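Local structure of LipS lipolytic enzyme (Unidentified, 4FBM) at residues A[153-158]-A[228-233]. The protein is a thermostable lipolytic enzyme of the alpha/beta-hydrolase superfamily that probably hydrolyses the ester bonds of lipids. Numbering follows the deposited sequence.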
loop_
_atom_site.group_PDB
_atom_site.type_symbol
_atom_site.label_atom_id
_atom_site.label_comp_id
_atom_site.label_asym_id
_atom_site.label_seq_id
_atom_site.Cartn_x
_atom_site.Cartn_y
_atom_site.Cartn_z
ATOM N N LEU A 153 -1.704 -2.155 -9.773
ATOM C CA LEU A 153 -1.321 -0.987 -8.950
ATOM C C LEU A 153 -2.390 -0.584 -7.960
ATOM O O LEU A 153 -2.079 -0.207 -6.829
ATOM C CB LEU A 153 -0.984 0.246 -9.812
ATOM C CG LEU A 153 0.479 0.616 -10.014
ATOM C CD1 LEU A 153 1.112 -0.292 -11.008
ATOM C CD2 LEU A 153 0.627 2.022 -10.505
ATOM N N ARG A 154 -3.642 -0.601 -8.417
ATOM C CA ARG A 154 -4.792 -0.287 -7.583
ATOM C C ARG A 154 -5.789 -1.336 -7.892
ATOM O O ARG A 154 -6.264 -1.396 -9.002
ATOM C CB ARG A 154 -5.368 1.037 -7.968
ATOM C CG ARG A 154 -4.402 2.145 -7.740
ATOM C CD ARG A 154 -4.991 3.459 -8.186
ATOM N NE ARG A 154 -6.132 3.810 -7.360
ATOM C CZ ARG A 154 -6.028 4.307 -6.139
ATOM N NH1 ARG A 154 -4.823 4.517 -5.597
ATOM N NH2 ARG A 154 -7.135 4.593 -5.461
ATOM N N MET A 155 -6.050 -2.213 -6.943
ATOM C CA MET A 155 -6.935 -3.320 -7.154
ATOM C C MET A 155 -8.347 -2.822 -7.139
ATOM O O MET A 155 -9.248 -3.408 -7.732
ATOM C CB MET A 155 -6.748 -4.318 -6.045
ATOM C CG MET A 155 -5.538 -5.137 -6.199
ATOM S SD MET A 155 -5.448 -5.919 -7.800
ATOM C CE MET A 155 -6.116 -7.539 -7.466
ATOM N N GLU A 156 -8.517 -1.738 -6.394
ATOM C CA GLU A 156 -9.792 -1.089 -6.165
ATOM C C GLU A 156 -10.925 -2.024 -5.834
ATOM O O GLU A 156 -12.011 -1.868 -6.332
ATOM C CB GLU A 156 -10.141 -0.109 -7.267
ATOM C CG GLU A 156 -10.029 1.317 -6.757
ATOM C CD GLU A 156 -9.591 2.312 -7.818
ATOM O OE1 GLU A 156 -9.570 1.942 -9.005
ATOM O OE2 GLU A 156 -9.262 3.466 -7.469
ATOM N N SER A 157 -10.650 -2.980 -4.957
ATOM C CA SER A 157 -11.655 -3.827 -4.342
ATOM C C SER A 157 -11.765 -3.661 -2.807
ATOM O O SER A 157 -10.858 -4.045 -2.077
ATOM C CB SER A 157 -11.332 -5.271 -4.631
ATOM O OG SER A 157 -11.566 -6.014 -3.473
ATOM N N PRO A 158 -12.897 -3.135 -2.311
ATOM C CA PRO A 158 -13.072 -3.104 -0.874
ATOM C C PRO A 158 -12.952 -4.457 -0.207
ATOM O O PRO A 158 -12.450 -4.517 0.894
ATOM C CB PRO A 158 -14.481 -2.562 -0.718
ATOM C CG PRO A 158 -14.641 -1.697 -1.833
ATOM C CD PRO A 158 -13.904 -2.296 -2.976
ATOM N N HIS A 228 -10.997 -8.668 -15.683
ATOM C CA HIS A 228 -11.866 -8.985 -14.560
ATOM C C HIS A 228 -11.124 -9.228 -13.274
ATOM O O HIS A 228 -11.741 -9.621 -12.288
ATOM C CB HIS A 228 -12.737 -10.205 -14.882
ATOM C CG HIS A 228 -13.391 -10.119 -16.219
ATOM N ND1 HIS A 228 -13.140 -11.027 -17.226
ATOM C CD2 HIS A 228 -14.234 -9.194 -16.739
ATOM C CE1 HIS A 228 -13.820 -10.674 -18.302
ATOM N NE2 HIS A 228 -14.486 -9.563 -18.034
ATOM N N VAL A 229 -9.804 -9.025 -13.292
ATOM C CA VAL A 229 -8.962 -9.147 -12.093
ATOM C C VAL A 229 -8.386 -7.793 -11.594
ATOM O O VAL A 229 -8.521 -7.440 -10.423
ATOM C CB VAL A 229 -7.852 -10.160 -12.315
ATOM C CG1 VAL A 229 -7.103 -10.403 -11.022
ATOM C CG2 VAL A 229 -8.429 -11.450 -12.831
ATOM N N VAL A 230 -7.745 -7.058 -12.498
ATOM C CA VAL A 230 -7.230 -5.725 -12.242
ATOM C C VAL A 230 -8.135 -4.815 -13.065
ATOM O O VAL A 230 -8.503 -5.159 -14.170
ATOM C CB VAL A 230 -5.755 -5.646 -12.719
ATOM C CG1 VAL A 230 -5.212 -4.243 -12.704
ATOM C CG2 VAL A 230 -4.903 -6.512 -11.868
ATOM N N PRO A 231 -8.554 -3.685 -12.501
ATOM C CA PRO A 231 -9.306 -2.659 -13.199
ATOM C C PRO A 231 -8.519 -2.089 -14.360
ATOM O O PRO A 231 -7.385 -1.675 -14.174
ATOM C CB PRO A 231 -9.463 -1.565 -12.147
ATOM C CG PRO A 231 -9.417 -2.266 -10.888
ATOM C CD PRO A 231 -8.502 -3.433 -11.061
ATOM N N PRO A 232 -9.125 -2.040 -15.556
ATOM C CA PRO A 232 -8.321 -1.682 -16.700
ATOM C C PRO A 232 -7.981 -0.199 -16.731
ATOM O O PRO A 232 -7.171 0.218 -17.563
ATOM C CB PRO A 232 -9.210 -2.063 -17.884
ATOM C CG PRO A 232 -10.235 -2.991 -17.321
ATOM C CD PRO A 232 -10.478 -2.445 -15.963
ATOM N N HIS A 233 -8.541 0.604 -15.830
ATOM C CA HIS A 233 -8.171 2.014 -15.866
ATOM C C HIS A 233 -6.753 2.207 -15.294
ATOM O O HIS A 233 -6.233 3.327 -15.273
ATOM C CB HIS A 233 -9.189 2.881 -15.145
ATOM C CG HIS A 233 -8.901 3.032 -13.693
ATOM N ND1 HIS A 233 -8.140 4.069 -13.192
ATOM C CD2 HIS A 233 -9.230 2.255 -12.636
ATOM C CE1 HIS A 233 -8.029 3.937 -11.883
ATOM N NE2 HIS A 233 -8.684 2.846 -11.520
#
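Glu156 and His233 meet through a hydrogen bond from NE2 of the imidazole to OE1 of the carboxylate, 2.8 Å long. It arrives on the syn lone pair of OE1; that lone pair lies in the carboxylate plane and the N-H in the ring plane, so planes only 20° apart let the two point at each other. The His233 ring gets there because chi1 of 89° sets CG between its backbone N and carbonyl carbon. The other oxygen, Glu156 OE2, is held from above the carboxylate plane by NE and NH2 of Arg154, the salt bridge measuring 3.1 Å from NH2. Arg154 also pairs with Glu209 of its own chain and of the second subunit, an arginine having donors enough for all three. Both segments are loops following strands of the parallel alpha/beta-hydrolase sheet, and 228-233 follows Asp227, probably the acid of a Ser-His-Asp triad; Asp227 OD1 accepts from the backbone N of Val229 and Val230. Pro231's rigid ring brings CG within 3.4 Å of Met155 O; an alanine here would probably leave a gap beside that carbonyl. Bent at chi2 and chi3, Met155's unbranched thioether side chain crosses that of Val230 at about a right angle, SD 4.1 Å from Val230 CG2.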